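Local coordinates for protein putative aldehyde dehydrogenase AldY (Bacillus subtilis, PDB 4DNG) that probably oxidises aldehydes to carboxylates with NAD(+) as the hydride acceptor and may protect the cell against stress from ethanol and related compounds, at residues S20-D25 / L208-E213; S148-F153 / G217-P222. All coordinates share one frame; numbering follows the deposited sequence.

Overall arrangement
Contact 1 lies at the surface and contact 2 in the interior of the same part of the chain, their centres about 15 Å apart. Their second segments follow closely in sequence, so the short helices 211-214 and 217-220 each take up one partner: the first meets the loop that leads into strand 23-27, the second the end of strand 135-150. The chemistry changes with depth. Segments 20-25 and 208-213 are joined by charge, one arginine being shared between two carboxylates, whereas 148-153 and 217-222 pack aliphatic groups and a methionine beside a single serine hydrogen bond. Contact 2 also lies nearer the presumed NAD(+) site.

Contact 1: S20-D25 / L208-E213; sequences SGRTED and LTDVKE
Arg-22 reaches across to Asp-210 and Glu-213 in a surface salt-bridge network that ties the loop just before strand 23-27 to the N-terminal end of the short helix 211-214. Its guanidinium meets Asp-210 end-on, with NH2 2.6 Å from Asp-210 OD1 and NH1 3.0 Å from Asp-210 OD2. The two flat groups are nearly coplanar, 23° apart, and OD1 is met on its syn lone pair. Glu-213 is gripped differently, side-on and through one oxygen: Arg-22 NE lies 3.2 Å from Glu-213 OE2, and NH2 donates to that oxygen too, both using its anti lone pair. A bend at chi2 of -50° carries the glutamate's CD over toward Ser-20 CB, and OE2 of that carboxylate then meets the arginine. The arginine and glutamate side chains approach tip to tip. Both acids therefore lie at the guanidinium edge, which fixes its rotation.

Asp-210 does double duty. As the N-cap of the helix it accepts from Glu-213 N at OD1, over 2.9 Å and from above the carboxylate plane. On the other segment Ser-20 OG accepts from Arg-22 N at 3.0 Å, an ST turn that shapes the loop just before the strand, while Ser-20 CB packs 3.2 Å from Glu-213 OE1. A methionine in place of Arg-22 would probably leave the two carboxylates, which sit side by side on 208-213, without their shared cation and with their mutual repulsion less well screened.

Around this network, the backbone of Arg-22 pairs with Leu-40, just past strand 34-39, the antiparallel partner of strand 23-27. Asp-210 also touches Leu-40, and Thr-209 OG1 bonds to Ala-41 O, so the helix start is joined to the end of this two-stranded sheet as well as to Arg-22.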
loop_
_atom_site.group_PDB
_atom_site.type_symbol
_atom_site.label_atom_id
_atom_site.label_comp_id
_atom_site.label_asym_id
_atom_site.label_seq_id
_atom_site.Cartn_x
_atom_site.Cartn_y
_atom_site.Cartn_z
ATOM N N SER A 20 17.806 29.531 4.234
ATOM C CA SER A 20 18.868 28.899 3.450
ATOM C C SER A 20 19.778 29.901 2.767
ATOM O O SER A 20 20.831 29.529 2.255
ATOM C CB SER A 20 18.255 28.002 2.379
ATOM O OG SER A 20 18.079 28.707 1.156
ATOM N N GLY A 21 19.350 31.158 2.734
ATOM C CA GLY A 21 20.058 32.212 2.025
ATOM C C GLY A 21 19.566 32.395 0.601
ATOM O O GLY A 21 19.648 33.484 0.044
ATOM N N ARG A 22 19.040 31.327 0.017
ATOM C CA ARG A 22 18.707 31.302 -1.407
ATOM C C ARG A 22 17.276 31.761 -1.609
ATOM O O ARG A 22 16.438 31.637 -0.710
ATOM C CB ARG A 22 18.892 29.882 -1.994
ATOM C CG ARG A 22 20.343 29.451 -2.233
ATOM C CD ARG A 22 20.451 28.376 -3.330
ATOM N NE ARG A 22 19.726 27.200 -2.902
ATOM C CZ ARG A 22 18.742 26.610 -3.558
ATOM N NH1 ARG A 22 18.379 27.011 -4.776
ATOM N NH2 ARG A 22 18.157 25.567 -2.985
ATOM N N THR A 23 16.993 32.295 -2.790
ATOM C CA THR A 23 15.643 32.732 -3.103
ATOM C C THR A 23 15.314 32.403 -4.547
ATOM O O THR A 23 16.206 32.175 -5.360
ATOM C CB THR A 23 15.469 34.237 -2.944
ATOM O OG1 THR A 23 16.202 34.876 -3.980
ATOM C CG2 THR A 23 15.980 34.727 -1.588
ATOM N N GLU A 24 14.023 32.378 -4.855
ATOM C CA GLU A 24 13.568 32.148 -6.199
ATOM C C GLU A 24 12.426 33.072 -6.531
ATOM O O GLU A 24 11.485 33.232 -5.748
ATOM C CB GLU A 24 13.091 30.717 -6.355
ATOM C CG GLU A 24 12.563 30.436 -7.749
ATOM C CD GLU A 24 12.894 29.046 -8.229
ATOM O OE1 GLU A 24 13.651 28.332 -7.534
ATOM O OE2 GLU A 24 12.404 28.669 -9.315
ATOM N N ASP A 25 12.513 33.671 -7.710
ATOM C CA ASP A 25 11.437 34.473 -8.224
ATOM C C ASP A 25 10.344 33.579 -8.798
ATOM O O ASP A 25 10.610 32.716 -9.667
ATOM C CB ASP A 25 11.985 35.423 -9.285
ATOM C CG ASP A 25 12.956 36.433 -8.712
ATOM O OD1 ASP A 25 13.063 36.533 -7.464
ATOM O OD2 ASP A 25 13.620 37.125 -9.509
ATOM N N LEU A 208 8.024 26.192 1.586
ATOM C CA LEU A 208 8.512 26.834 0.374
ATOM C C LEU A 208 9.998 26.572 0.279
ATOM O O LEU A 208 10.792 27.102 1.047
ATOM C CB LEU A 208 8.204 28.331 0.387
ATOM C CG LEU A 208 6.918 28.692 -0.347
ATOM C CD1 LEU A 208 5.733 27.926 0.208
ATOM C CD2 LEU A 208 6.662 30.195 -0.282
ATOM N N THR A 209 10.366 25.710 -0.640
ATOM C CA THR A 209 11.720 25.250 -0.710
ATOM C C THR A 209 11.952 24.559 -2.026
ATOM O O THR A 209 11.119 24.629 -2.922
ATOM C CB THR A 209 12.044 24.326 0.477
ATOM O OG1 THR A 209 13.415 23.923 0.399
ATOM C CG2 THR A 209 11.124 23.108 0.468
ATOM N N ASP A 210 13.100 23.911 -2.169
ATOM C CA ASP A 210 13.353 23.153 -3.383
ATOM C C ASP A 210 14.191 21.942 -3.030
ATOM O O ASP A 210 14.672 21.798 -1.900
ATOM C CB ASP A 210 13.966 24.033 -4.507
ATOM C CG ASP A 210 15.392 24.496 -4.208
ATOM O OD1 ASP A 210 15.885 24.245 -3.090
ATOM O OD2 ASP A 210 16.037 25.114 -5.097
ATOM N N VAL A 211 14.316 21.036 -3.977
ATOM C CA VAL A 211 15.042 19.810 -3.718
ATOM C C VAL A 211 16.524 20.102 -3.482
ATOM O O VAL A 211 17.199 19.421 -2.702
ATOM C CB VAL A 211 14.747 18.780 -4.810
ATOM C CG1 VAL A 211 15.717 17.636 -4.732
ATOM C CG2 VAL A 211 13.294 18.291 -4.656
ATOM N N LYS A 212 17.011 21.168 -4.103
ATOM C CA LYS A 212 18.364 21.626 -3.852
ATOM C C LYS A 212 18.603 21.870 -2.334
ATOM O O LYS A 212 19.678 21.599 -1.815
ATOM C CB LYS A 212 18.642 22.876 -4.662
ATOM C CG LYS A 212 18.826 22.587 -6.137
ATOM C CD LYS A 212 18.963 23.866 -6.939
ATOM C CE LYS A 212 19.355 23.571 -8.379
ATOM N NZ LYS A 212 19.577 24.818 -9.177
ATOM N N GLU A 213 17.601 22.380 -1.628
ATOM C CA GLU A 213 17.712 22.502 -0.183
ATOM C C GLU A 213 17.505 21.163 0.516
ATOM O O GLU A 213 18.238 20.808 1.420
ATOM C CB GLU A 213 16.740 23.541 0.367
ATOM C CG GLU A 213 17.209 24.978 0.205
ATOM C CD GLU A 213 18.627 25.221 0.693
ATOM O OE1 GLU A 213 18.909 24.904 1.864
ATOM O OE2 GLU A 213 19.454 25.754 -0.089
#

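Contact 2: S148-F153 / G217-P222; sequences SSISPF and GMLTNP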
loop_
_atom_site.group_PDB
_atom_site.type_symbol
_atom_site.label_atom_id
_atom_site.label_comp_id
_atom_site.label_asym_id
_atom_site.label_seq_id
_atom_site.Cartn_x
_atom_site.Cartn_y
_atom_site.Cartn_z
ATOM N N SER A 148 3.043 13.271 4.652
ATOM C CA SER A 148 3.949 13.990 3.769
ATOM C C SER A 148 3.324 14.142 2.386
ATOM O O SER A 148 3.053 13.154 1.680
ATOM C CB SER A 148 5.301 13.304 3.667
ATOM O OG SER A 148 6.302 14.233 3.274
ATOM N N SER A 149 3.132 15.394 1.994
ATOM C CA SER A 149 2.362 15.736 0.797
ATOM C C SER A 149 3.189 16.587 -0.164
ATOM O O SER A 149 3.758 17.596 0.250
ATOM C CB SER A 149 1.112 16.485 1.232
ATOM O OG SER A 149 0.437 17.027 0.131
ATOM N N ILE A 150 3.258 16.155 -1.431
ATOM C CA ILE A 150 4.066 16.790 -2.474
ATOM C C ILE A 150 3.233 16.971 -3.736
ATOM O O ILE A 150 2.626 16.013 -4.231
ATOM C CB ILE A 150 5.282 15.924 -2.850
ATOM C CG1 ILE A 150 6.167 15.673 -1.627
ATOM C CG2 ILE A 150 6.083 16.541 -4.014
ATOM C CD1 ILE A 150 7.104 14.496 -1.789
ATOM N N SER A 151 3.204 18.192 -4.263
ATOM C CA SER A 151 2.402 18.458 -5.427
ATOM C C SER A 151 3.210 19.068 -6.561
ATOM O O SER A 151 4.258 19.645 -6.327
ATOM C CB SER A 151 1.161 19.272 -5.068
ATOM O OG SER A 151 1.461 20.523 -4.512
ATOM N N PRO A 152 2.731 18.932 -7.808
ATOM C CA PRO A 152 3.524 19.390 -8.928
ATOM C C PRO A 152 3.013 20.728 -9.442
ATOM O O PRO A 152 2.109 21.294 -8.855
ATOM C CB PRO A 152 3.252 18.287 -9.967
ATOM C CG PRO A 152 1.784 17.959 -9.738
ATOM C CD PRO A 152 1.480 18.300 -8.280
ATOM N N PHE A 153 3.548 21.178 -10.573
ATOM C CA PHE A 153 3.235 22.493 -11.146
ATOM C C PHE A 153 1.966 22.569 -11.971
ATOM O O PHE A 153 1.580 23.660 -12.366
ATOM C CB PHE A 153 4.372 22.933 -12.056
ATOM C CG PHE A 153 4.544 22.077 -13.286
ATOM C CD1 PHE A 153 3.706 22.239 -14.403
ATOM C CD2 PHE A 153 5.564 21.124 -13.347
ATOM C CE1 PHE A 153 3.865 21.456 -15.542
ATOM C CE2 PHE A 153 5.733 20.335 -14.485
ATOM C CZ PHE A 153 4.881 20.503 -15.582
ATOM N N GLY A 217 14.500 14.747 1.924
ATOM C CA GLY A 217 13.801 15.182 3.150
ATOM C C GLY A 217 12.301 14.914 3.332
ATOM O O GLY A 217 11.859 14.639 4.445
ATOM N N MET A 218 11.506 14.985 2.257
ATOM C CA MET A 218 10.081 14.684 2.348
ATOM C C MET A 218 9.828 13.169 2.443
ATOM O O MET A 218 8.710 12.735 2.761
ATOM C CB MET A 218 9.345 15.269 1.136
ATOM C CG MET A 218 9.334 16.800 1.068
ATOM S SD MET A 218 8.307 17.520 2.364
ATOM C CE MET A 218 6.669 17.015 1.919
ATOM N N LEU A 219 10.884 12.380 2.202
ATOM C CA LEU A 219 10.769 10.967 1.958
ATOM C C LEU A 219 11.366 10.149 3.085
ATOM O O LEU A 219 10.807 9.121 3.485
ATOM C CB LEU A 219 11.471 10.612 0.644
ATOM C CG LEU A 219 11.131 11.342 -0.672
ATOM C CD1 LEU A 219 11.765 10.630 -1.872
ATOM C CD2 LEU A 219 9.635 11.491 -0.883
ATOM N N THR A 220 12.493 10.624 3.601
ATOM C CA THR A 220 13.364 9.871 4.513
ATOM C C THR A 220 13.023 10.067 5.989
ATOM O O THR A 220 13.393 9.260 6.852
ATOM C CB THR A 220 14.819 10.348 4.342
ATOM O OG1 THR A 220 15.261 10.057 3.011
ATOM C CG2 THR A 220 15.717 9.610 5.306
ATOM N N ASN A 221 12.369 11.178 6.296
ATOM C CA ASN A 221 12.092 11.485 7.663
ATOM C C ASN A 221 11.279 10.316 8.209
ATOM O O ASN A 221 10.300 9.888 7.570
ATOM C CB ASN A 221 11.344 12.817 7.783
ATOM C CG ASN A 221 11.278 13.315 9.214
ATOM O OD1 ASN A 221 10.755 12.632 10.083
ATOM N ND2 ASN A 221 11.811 14.496 9.464
ATOM N N PRO A 222 11.714 9.752 9.354
ATOM C CA PRO A 222 10.965 8.615 9.900
ATOM C C PRO A 222 9.539 8.977 10.285
ATOM O O PRO A 222 8.683 8.092 10.249
ATOM C CB PRO A 222 11.772 8.172 11.140
ATOM C CG PRO A 222 12.963 9.074 11.231
ATOM C CD PRO A 222 13.038 9.921 9.984
#
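Ser-148 OG donates to Met-218 O over 2.9 Å, and this hydrogen bond joins the end of strand 135-150 to the short, weakly bonded helix 217-220. The hydroxyl lies in the carbonyl plane, on a lone pair of the oxygen, at a C=O...OG angle of 128°. With OG anti to the backbone N of Ser-148 (chi1 -157°), the serine oxygen is held out toward the helix.

The methionine side chain then folds back against the strand. Bends at chi2 and chi3 bring Met-218 CE to 3.1 Å from Ser-148 OG and 3.4 Å from Ser-149 O, so its methyl end lies against polar atoms of the strand. Ile-150 slides past the methionine in the opposite direction; its CD1 sits 3.8 Å from Met-218 CB. The same methyl meets Leu-219 CD2 at 4.0 Å, the leucine crossing the isoleucine at about a right angle. One isoleucine tip thus touches two successive residues of the helix.

Further out, Ser-149 faces away from the helix and its OG bonds to His-176 ND1 on strand 173-177. Ile-150 and Leu-219 also rest on strand 226-231, through Phe-229 and Ile-227, and the leucine side chain is about 6 Å from that of Val-235, part of the NAD(+) site inferred by similarity.

Strand 135-150 runs parallel to both 173-177 and 226-231 in the mixed sheet of the presumed cofactor-binding domain. Helix 217-220 lies against this sheet, and helix 43-60 packs beside both partners, with Phe-50 touching Ser-148 and Leu-46 touching Met-218.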